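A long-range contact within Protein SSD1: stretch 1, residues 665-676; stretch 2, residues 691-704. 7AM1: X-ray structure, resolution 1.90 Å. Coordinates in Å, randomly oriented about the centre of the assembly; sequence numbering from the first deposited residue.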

# COMPACT_ATOMS: atom_id res chain seq x y z
N ARG A 665 0.84 -17.84 1.71
CA ARG A 665 1.56 -16.59 1.57
C ARG A 665 1.59 -15.72 2.82
O ARG A 665 2.31 -14.72 2.84
CB ARG A 665 0.98 -15.75 0.41
CG ARG A 665 -0.54 -15.57 0.43
CD ARG A 665 -0.98 -14.69 -0.73
NE ARG A 665 -2.40 -14.35 -0.69
CZ ARG A 665 -2.90 -13.31 -0.03
NH1 ARG A 665 -2.11 -12.51 0.69
NH2 ARG A 665 -4.21 -13.08 -0.06
N ARG A 666 0.84 -16.08 3.87
CA ARG A 666 0.82 -15.33 5.12
C ARG A 666 1.09 -16.28 6.28
O ARG A 666 0.40 -17.28 6.45
CB ARG A 666 -0.54 -14.64 5.33
CG ARG A 666 -0.97 -13.75 4.19
CD ARG A 666 -2.20 -12.92 4.60
NE ARG A 666 -3.34 -13.77 4.96
CZ ARG A 666 -4.57 -13.64 4.48
NH1 ARG A 666 -4.86 -12.67 3.61
NH2 ARG A 666 -5.53 -14.47 4.87
N TYR A 667 2.10 -15.95 7.10
CA TYR A 667 2.39 -16.80 8.25
C TYR A 667 1.37 -16.62 9.37
O TYR A 667 1.16 -17.56 10.14
CB TYR A 667 3.79 -16.53 8.80
CG TYR A 667 4.15 -17.54 9.87
CD1 TYR A 667 4.68 -18.77 9.52
CD2 TYR A 667 3.93 -17.27 11.21
CE1 TYR A 667 4.99 -19.71 10.49
CE2 TYR A 667 4.24 -18.19 12.18
CZ TYR A 667 4.77 -19.41 11.82
OH TYR A 667 5.08 -20.33 12.79
N ALA A 668 0.75 -15.45 9.49
CA ALA A 668 -0.26 -15.27 10.52
C ALA A 668 -1.34 -16.34 10.41
O ALA A 668 -1.83 -16.85 11.43
CB ALA A 668 -0.89 -13.88 10.41
N ASP A 669 -1.70 -16.71 9.18
CA ASP A 669 -2.70 -17.75 8.97
C ASP A 669 -2.27 -19.08 9.56
O ASP A 669 -3.12 -19.87 9.99
CB ASP A 669 -2.98 -17.90 7.47
CG ASP A 669 -3.62 -16.66 6.86
OD1 ASP A 669 -3.08 -15.56 7.09
OD2 ASP A 669 -4.64 -16.78 6.15
N HIS A 670 -0.96 -19.35 9.60
CA HIS A 670 -0.48 -20.58 10.23
C HIS A 670 -0.87 -20.60 11.70
O HIS A 670 -1.38 -21.61 12.21
CB HIS A 670 1.03 -20.71 10.09
CG HIS A 670 1.48 -21.01 8.69
ND1 HIS A 670 2.47 -21.93 8.41
CD2 HIS A 670 1.07 -20.52 7.50
CE1 HIS A 670 2.65 -21.99 7.11
NE2 HIS A 670 1.82 -21.14 6.53
N VAL A 671 -0.63 -19.50 12.41
CA VAL A 671 -1.02 -19.41 13.81
C VAL A 671 -2.53 -19.59 13.95
O VAL A 671 -3.01 -20.34 14.80
CB VAL A 671 -0.57 -18.07 14.41
CG1 VAL A 671 -0.95 -17.98 15.88
CG2 VAL A 671 0.94 -17.88 14.24
N VAL A 672 -3.29 -18.90 13.10
CA VAL A 672 -4.75 -19.02 13.14
C VAL A 672 -5.19 -20.45 12.86
O VAL A 672 -6.11 -20.97 13.50
CB VAL A 672 -5.39 -18.02 12.15
CG1 VAL A 672 -6.89 -18.28 12.03
CG2 VAL A 672 -5.11 -16.59 12.59
N HIS A 673 -4.55 -21.11 11.89
CA HIS A 673 -4.92 -22.49 11.59
C HIS A 673 -4.67 -23.40 12.79
O HIS A 673 -5.50 -24.26 13.12
CB HIS A 673 -4.15 -22.99 10.37
CG HIS A 673 -4.71 -22.52 9.07
ND1 HIS A 673 -4.60 -23.25 7.91
CD2 HIS A 673 -5.38 -21.39 8.74
CE1 HIS A 673 -5.19 -22.59 6.92
NE2 HIS A 673 -5.66 -21.46 7.40
N ARG A 674 -3.52 -23.24 13.46
CA ARG A 674 -3.25 -24.06 14.63
C ARG A 674 -4.21 -23.74 15.76
O ARG A 674 -4.62 -24.65 16.50
CB ARG A 674 -1.80 -23.87 15.07
CG ARG A 674 -0.80 -24.34 14.01
CD ARG A 674 0.61 -24.51 14.57
NE ARG A 674 1.44 -25.31 13.68
CZ ARG A 674 2.29 -24.82 12.77
NH1 ARG A 674 2.43 -23.51 12.62
NH2 ARG A 674 2.99 -25.64 12.01
N GLN A 675 -4.61 -22.48 15.89
CA GLN A 675 -5.62 -22.12 16.89
C GLN A 675 -6.97 -22.75 16.56
O GLN A 675 -7.66 -23.25 17.45
CB GLN A 675 -5.74 -20.60 16.98
CG GLN A 675 -4.54 -19.97 17.67
CD GLN A 675 -4.73 -18.49 17.96
OE1 GLN A 675 -5.66 -17.86 17.46
NE2 GLN A 675 -3.83 -17.92 18.76
N LEU A 676 -7.36 -22.75 15.28
CA LEU A 676 -8.64 -23.33 14.90
C LEU A 676 -8.65 -24.83 15.16
O LEU A 676 -9.65 -25.37 15.66
CB LEU A 676 -8.94 -23.05 13.44
CG LEU A 676 -10.27 -23.63 12.92
CD1 LEU A 676 -11.45 -23.06 13.69
CD2 LEU A 676 -10.41 -23.38 11.43
N ALA A 691 4.35 -14.31 23.96
CA ALA A 691 4.96 -14.85 22.76
C ALA A 691 4.08 -14.61 21.53
O ALA A 691 4.59 -14.25 20.46
CB ALA A 691 5.23 -16.35 22.92
N LEU A 692 2.77 -14.79 21.68
CA LEU A 692 1.86 -14.54 20.57
C LEU A 692 1.84 -13.07 20.19
O LEU A 692 1.74 -12.72 19.01
CB LEU A 692 0.45 -15.02 20.93
CG LEU A 692 0.24 -16.54 20.92
CD1 LEU A 692 -1.08 -16.90 21.57
CD2 LEU A 692 0.31 -17.09 19.50
N LYS A 693 1.93 -12.19 21.19
CA LYS A 693 2.00 -10.76 20.91
C LYS A 693 3.22 -10.44 20.06
O LYS A 693 3.13 -9.69 19.09
CB LYS A 693 2.03 -9.95 22.21
CG LYS A 693 2.07 -8.44 21.99
CD LYS A 693 2.35 -7.69 23.28
N ILE A 694 4.37 -11.02 20.41
CA ILE A 694 5.59 -10.78 19.64
C ILE A 694 5.43 -11.34 18.24
O ILE A 694 5.92 -10.76 17.26
CB ILE A 694 6.81 -11.40 20.36
CG1 ILE A 694 7.10 -10.63 21.65
CG2 ILE A 694 8.02 -11.40 19.44
CD1 ILE A 694 8.18 -11.27 22.53
N THR A 695 4.76 -12.49 18.11
CA THR A 695 4.52 -13.07 16.80
C THR A 695 3.62 -12.18 15.95
O THR A 695 3.91 -11.96 14.77
CB THR A 695 3.90 -14.46 16.96
OG1 THR A 695 4.87 -15.33 17.56
CG2 THR A 695 3.48 -15.04 15.61
N SER A 696 2.55 -11.64 16.54
CA SER A 696 1.63 -10.81 15.77
C SER A 696 2.29 -9.52 15.31
O SER A 696 2.11 -9.10 14.16
CB SER A 696 0.38 -10.50 16.59
OG SER A 696 0.69 -9.65 17.68
N GLU A 697 3.07 -8.88 16.18
CA GLU A 697 3.69 -7.62 15.77
C GLU A 697 4.77 -7.84 14.72
O GLU A 697 4.96 -6.98 13.86
CB GLU A 697 4.26 -6.88 16.98
CG GLU A 697 3.19 -6.33 17.90
CD GLU A 697 2.25 -5.35 17.20
OE1 GLU A 697 2.51 -4.99 16.02
OE2 GLU A 697 1.25 -4.94 17.82
N TYR A 698 5.50 -8.96 14.78
CA TYR A 698 6.43 -9.28 13.71
C TYR A 698 5.70 -9.52 12.39
O TYR A 698 6.15 -9.07 11.33
CB TYR A 698 7.27 -10.50 14.09
CG TYR A 698 8.38 -10.79 13.10
CD1 TYR A 698 9.53 -10.02 13.07
CD2 TYR A 698 8.27 -11.84 12.20
CE1 TYR A 698 10.54 -10.27 12.17
CE2 TYR A 698 9.28 -12.11 11.29
CZ TYR A 698 10.41 -11.33 11.28
OH TYR A 698 11.42 -11.59 10.38
N CYS A 699 4.57 -10.24 12.44
CA CYS A 699 3.76 -10.42 11.24
C CYS A 699 3.33 -9.08 10.66
O CYS A 699 3.35 -8.88 9.44
CB CYS A 699 2.53 -11.28 11.53
SG CYS A 699 2.84 -13.04 11.79
N ASN A 700 2.93 -8.15 11.53
CA ASN A 700 2.57 -6.81 11.06
C ASN A 700 3.74 -6.16 10.34
O ASN A 700 3.59 -5.58 9.27
CB ASN A 700 2.14 -5.94 12.25
CG ASN A 700 0.77 -6.28 12.76
OD1 ASN A 700 -0.10 -6.75 12.02
ND2 ASN A 700 0.55 -6.05 14.05
N PHE A 701 4.93 -6.25 10.94
CA PHE A 701 6.10 -5.61 10.35
C PHE A 701 6.38 -6.16 8.96
O PHE A 701 6.52 -5.41 7.99
CB PHE A 701 7.30 -5.78 11.27
CG PHE A 701 8.59 -5.29 10.69
CD1 PHE A 701 8.87 -3.94 10.66
CD2 PHE A 701 9.53 -6.18 10.21
CE1 PHE A 701 10.06 -3.48 10.13
CE2 PHE A 701 10.73 -5.73 9.69
CZ PHE A 701 10.99 -4.38 9.64
N LYS A 702 6.47 -7.49 8.85
CA LYS A 702 6.83 -8.09 7.57
C LYS A 702 5.71 -7.93 6.54
O LYS A 702 5.99 -7.80 5.34
CB LYS A 702 7.19 -9.56 7.77
CG LYS A 702 8.34 -9.76 8.77
CD LYS A 702 9.74 -9.52 8.19
CE LYS A 702 10.01 -10.26 6.90
NZ LYS A 702 11.47 -10.57 6.72
N LYS A 703 4.44 -7.94 6.97
CA LYS A 703 3.34 -7.78 6.02
C LYS A 703 3.30 -6.36 5.47
O LYS A 703 3.12 -6.16 4.26
CB LYS A 703 2.02 -8.13 6.69
CG LYS A 703 0.82 -8.02 5.77
CD LYS A 703 -0.30 -8.95 6.22
CE LYS A 703 -1.44 -8.97 5.24
NZ LYS A 703 -1.00 -9.54 3.93
N ASP A 704 3.50 -5.36 6.32
CA ASP A 704 3.54 -3.99 5.81
C ASP A 704 4.75 -3.78 4.91
O ASP A 704 4.67 -3.02 3.94
CB ASP A 704 3.51 -3.01 6.97
CG ASP A 704 2.15 -2.96 7.65
OD1 ASP A 704 1.16 -3.38 7.02
OD2 ASP A 704 2.07 -2.53 8.81

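The two stretches meet in a small, largely apolar packing contact between helix 691-704 and a stretch made of a loop and the helix that follows it, the two helices running in roughly opposite directions, with no hydrogen bond or salt bridge identified between the stretches. The axes of helix 668-676 and helix 691-704 make an angle of 144° and come no nearer than 10.9 Å, and the contact buries 298 Å² summed over both sides. The residues in contact are buried in the structure, except for T695, which is partly exposed. The backbones are closest where two small residues, A668 and C699, come together: their CA atoms lie 6.3 Å apart, against 8.8 Å for those of V671 and L692.

C699 is the centre of this close approach and gives up more surface to the contact than any other residue. Its CB points toward the first stretch, and with chi1 in the m rotamer its SG lies 3.9 Å from the backbone N of A668 and 4.1 Å from A668 CB, which itself points sideways. The same sulfur sits at the edge of the Y667 ring, near its plane, 4.4 Å from Y667 CD2. The alanine methyl presents an apolar surface to the sulfur, which also lies close to the backbone N.

One turn further along the first helix, V671 occupies the wider gap. Its two methyls meet different partners: CG1 lies 3.9 Å from L692 CD2, and CG2 lies 4.0 Å from T695 CG2. With chi1 in m, T695 turns its methyl to V671 while T695 OG1 donates to A691 O at 3.1 Å. L692 is long enough to reach a second residue, and its CD1 approaches Q675 NE2 at 4.1 Å. That amide nitrogen contributes only packing to this contact, its hydrogen bonding being satisfied elsewhere in the structure.

At the other end, the contact is made by long, charged side chains. K703 extends through three t rotamers before a p turn at chi4, bringing its NZ to 3.6 Å from CD of R666, in the loop, so that the ammonium group meets the aliphatic part of the arginine. The guanidinium of R666 is held within its own stretch by D669: R666 NE donates to D669 OD1 and R666 NH2 to D669 OD2, each at 2.8 Å, in a two-pronged arrangement that includes a salt bridge. K703 NZ also lies 4.5 Å from R665 NH1, a proximity of like charges that should not favour association by itself; both nitrogens have hydrogen-bonding partners elsewhere in the structure.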